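Local atomic coordinates of putative Zn-dependent Alcohol Dehydrogenase (Rhodobacter sphaeroides, PDB entry 3IV6), a protein that binds S-adenosylmethionine in a Rossmann-type domain and, despite its dehydrogenase name, is probably a methyltransferase-like protein of undefined substrate. Residues C132-S137 with Q255-R259. Numbering follows the deposited sequence.
Sequences CLGMLS and QFSRR
Leu136 CB lies over one face of the Arg258 guanidinium, offset toward its rim and 3.9 Å from Arg258 CZ. Leu133 CD1 meets the same group at its edge, in the plane, 3.5 Å from Arg258 NH1. The Phe256 ring receives Leu136 CG at its edge, 4.1 Å from Phe256 CE1. Cys132 SG and the selenium of Met135, a selenomethionine, approach the ring obliquely, each 4.4 Å from Phe256 CZ. The cysteine makes a sulfur-aromatic contact. Leu136 is thus the central side chain, set between Phe256 and Arg258. Its CD2 reaches the strand backbone between them, 4.0 Å from Ser257 CA. Phe256 and Arg258 both point toward the helix, as alternate residues of a strand do, whereas Ser257 points away, and its OG hydrogen-bonds Glu240 OE2. The Arg258 chain starts with CG between the backbone N and the carbonyl carbon (chi1 65°) and then bends at chi2 and chi3. This folds it back along Leu136. Arg258 NH2 lies 3.6 Å from Leu136 O, which does not count as a hydrogen bond. The two segments are held by packing. With an alanine here the guanidinium is gone, and Leu133 CD1 and Leu136 CB would probably lose the flat group they rest against. The helix and strand segments cross at -69°, their axes 9.0 Å apart. Helix 125-139 packs here on the mixed sheet, where strand 251-258 is the reversed strand, set between 143-149 and 237-244; the order 3-2-1-4-5-7-6 is that of the Rossmann-like SAM-dependent methyltransferases. Val144 of strand 143-149 touches both Phe256 and Met135. Val231 touches Cys132 and Leu136. Met135 extends further, to Val114 of strand 113-117 and close to Ile99, which binds S-adenosylmethionine.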
ATOM      1  N   CYS A 132       5.598  -1.143   8.749  1.00 25.88           N
ATOM      2  CA  CYS A 132       6.080  -2.525   8.881  1.00 26.20           C
ATOM      3  C   CYS A 132       5.987  -3.006  10.307  1.00 27.09           C
ATOM      4  O   CYS A 132       5.469  -4.075  10.545  1.00 28.34           O
ATOM      5  CB  CYS A 132       7.499  -2.697   8.299  1.00 23.45           C
ATOM      6  SG  CYS A 132       7.456  -2.432   6.480  1.00 29.53           S
ATOM      7  N   LEU A 133       6.458  -2.197  11.253  1.00 31.26           N
ATOM      8  CA  LEU A 133       6.193  -2.399  12.686  1.00 32.38           C
ATOM      9  C   LEU A 133       4.698  -2.696  12.996  1.00 32.45           C
ATOM     10  O   LEU A 133       4.382  -3.649  13.690  1.00 33.28           O
ATOM     11  CB  LEU A 133       6.691  -1.195  13.492  1.00 34.43           C
ATOM     12  CG  LEU A 133       6.962  -1.369  14.994  1.00 42.39           C
ATOM     13  CD1 LEU A 133       7.718  -2.663  15.302  1.00 39.47           C
ATOM     14  CD2 LEU A 133       7.732  -0.190  15.525  1.00 42.40           C
ATOM     15  N   GLY A 134       3.789  -1.891  12.459  1.00 30.01           N
ATOM     16  CA  GLY A 134       2.385  -2.156  12.611  1.00 27.02           C
ATOM     17  C   GLY A 134       1.956  -3.519  12.081  1.00 26.88           C
ATOM     18  O   GLY A 134       1.124  -4.194  12.676  1.00 30.09           O
HETATM   19  N   MSE A 135       2.479  -3.931  10.939  1.00 25.06           N
HETATM   20  CA  MSE A 135       2.066  -5.203  10.376  1.00 23.56           C
HETATM   21  C   MSE A 135       2.554  -6.351  11.282  1.00 28.28           C
HETATM   22  O   MSE A 135       1.839  -7.340  11.546  1.00 26.21           O
HETATM   23  CB  MSE A 135       2.622  -5.359   8.971  1.00 19.37           C
HETATM   24  CG  MSE A 135       2.152  -4.340   7.963  1.00 25.44           C
HETATM   25 SE   MSE A 135       3.179  -4.347   6.272  0.75 34.30          SE
HETATM   26  CE  MSE A 135       2.764  -2.544   5.650  1.00 21.57           C
ATOM     27  N   LEU A 136       3.782  -6.200  11.749  1.00 25.81           N
ATOM     28  CA  LEU A 136       4.404  -7.146  12.650  1.00 26.53           C
ATOM     29  C   LEU A 136       3.661  -7.208  13.981  1.00 29.41           C
ATOM     30  O   LEU A 136       3.467  -8.271  14.577  1.00 33.08           O
ATOM     31  CB  LEU A 136       5.855  -6.718  12.864  1.00 31.25           C
ATOM     32  CG  LEU A 136       6.750  -7.182  11.714  1.00 29.49           C
ATOM     33  CD1 LEU A 136       8.160  -6.711  11.911  1.00 30.71           C
ATOM     34  CD2 LEU A 136       6.664  -8.686  11.630  1.00 23.23           C
ATOM     35  N   SER A 137       3.233  -6.046  14.432  1.00 29.92           N
ATOM     36  CA  SER A 137       2.465  -5.934  15.643  1.00 29.13           C
ATOM     37  C   SER A 137       1.137  -6.684  15.523  1.00 28.49           C
ATOM     38  O   SER A 137       0.702  -7.324  16.475  1.00 29.40           O
ATOM     39  CB  SER A 137       2.240  -4.464  15.952  1.00 32.32           C
ATOM     40  OG  SER A 137       1.430  -4.301  17.088  1.00 43.67           O
ATOM     41  N   GLN A 255       7.875 -11.779   2.147  1.00 29.34           N
ATOM     42  CA  GLN A 255       7.266 -12.496   3.261  1.00 25.82           C
ATOM     43  C   GLN A 255       8.240 -12.430   4.422  1.00 25.92           C
ATOM     44  O   GLN A 255       9.403 -12.818   4.304  1.00 28.06           O
ATOM     45  CB  GLN A 255       6.954 -13.938   2.857  1.00 22.88           C
ATOM     46  CG  GLN A 255       6.581 -14.856   4.015  1.00 23.62           C
ATOM     47  CD  GLN A 255       6.100 -16.209   3.532  1.00 27.48           C
ATOM     48  OE1 GLN A 255       5.342 -16.294   2.571  1.00 27.55           O
ATOM     49  NE2 GLN A 255       6.546 -17.278   4.193  1.00 30.19           N
ATOM     50  N   PHE A 256       7.776 -11.894   5.537  1.00 22.82           N
ATOM     51  CA  PHE A 256       8.638 -11.687   6.696  1.00 22.01           C
ATOM     52  C   PHE A 256       7.900 -11.832   8.029  1.00 26.80           C
ATOM     53  O   PHE A 256       6.664 -11.843   8.105  1.00 27.43           O
ATOM     54  CB  PHE A 256       9.380 -10.334   6.619  1.00 23.43           C
ATOM     55  CG  PHE A 256       8.475  -9.096   6.567  1.00 25.69           C
ATOM     56  CD1 PHE A 256       8.225  -8.344   7.723  1.00 28.70           C
ATOM     57  CD2 PHE A 256       7.890  -8.655   5.377  1.00 27.02           C
ATOM     58  CE1 PHE A 256       7.420  -7.174   7.699  1.00 21.89           C
ATOM     59  CE2 PHE A 256       7.078  -7.497   5.362  1.00 22.18           C
ATOM     60  CZ  PHE A 256       6.865  -6.764   6.518  1.00 20.75           C
ATOM     61  N   SER A 257       8.671 -11.919   9.093  1.00 29.71           N
ATOM     62  CA  SER A 257       8.096 -12.197  10.394  1.00 34.05           C
ATOM     63  C   SER A 257       9.133 -11.837  11.435  1.00 32.96           C
ATOM     64  O   SER A 257      10.274 -11.546  11.063  1.00 33.65           O
ATOM     65  CB  SER A 257       7.797 -13.677  10.485  1.00 31.77           C
ATOM     66  OG  SER A 257       8.999 -14.355  10.244  1.00 33.05           O
ATOM     67  N   ARG A 258       8.736 -11.810  12.711  1.00 27.56           N
ATOM     68  CA  ARG A 258       9.704 -11.711  13.780  1.00 38.57           C
ATOM     69  C   ARG A 258       9.267 -12.675  14.851  1.00 45.17           C
ATOM     70  O   ARG A 258       8.136 -12.598  15.318  1.00 51.07           O
ATOM     71  CB  ARG A 258       9.855 -10.279  14.326  1.00 34.25           C
ATOM     72  CG  ARG A 258       8.631  -9.729  14.988  1.00 39.41           C
ATOM     73  CD  ARG A 258       8.991  -8.961  16.221  1.00 42.02           C
ATOM     74  NE  ARG A 258       8.489  -7.581  16.188  1.00 44.46           N
ATOM     75  CZ  ARG A 258       7.236  -7.213  16.477  1.00 41.75           C
ATOM     76  NH1 ARG A 258       6.913  -5.920  16.431  1.00 39.92           N
ATOM     77  NH2 ARG A 258       6.308  -8.125  16.800  1.00 38.64           N
ATOM     78  N   ARG A 259      10.143 -13.596  15.232  1.00 47.71           N
ATOM     79  CA  ARG A 259       9.793 -14.544  16.289  1.00 63.88           C
ATOM     80  C   ARG A 259      10.974 -14.724  17.223  1.00 66.99           C
ATOM     81  O   ARG A 259      12.091 -14.355  16.865  1.00 69.19           O
ATOM     82  CB  ARG A 259       9.354 -15.895  15.694  1.00 63.16           C
ATOM     83  CG  ARG A 259       8.332 -15.812  14.542  1.00 49.64           C
ATOM     84  CD  ARG A 259       7.986 -17.199  13.967  1.00 55.88           C
ATOM     85  NE  ARG A 259       6.865 -17.164  13.023  1.00 55.90           N
ATOM     86  CZ  ARG A 259       6.971 -17.283  11.697  1.00 57.80           C
ATOM     87  NH1 ARG A 259       8.160 -17.454  11.140  1.00 60.54           N
ATOM     88  NH2 ARG A 259       5.889 -17.230  10.920  1.00 53.76           N
TER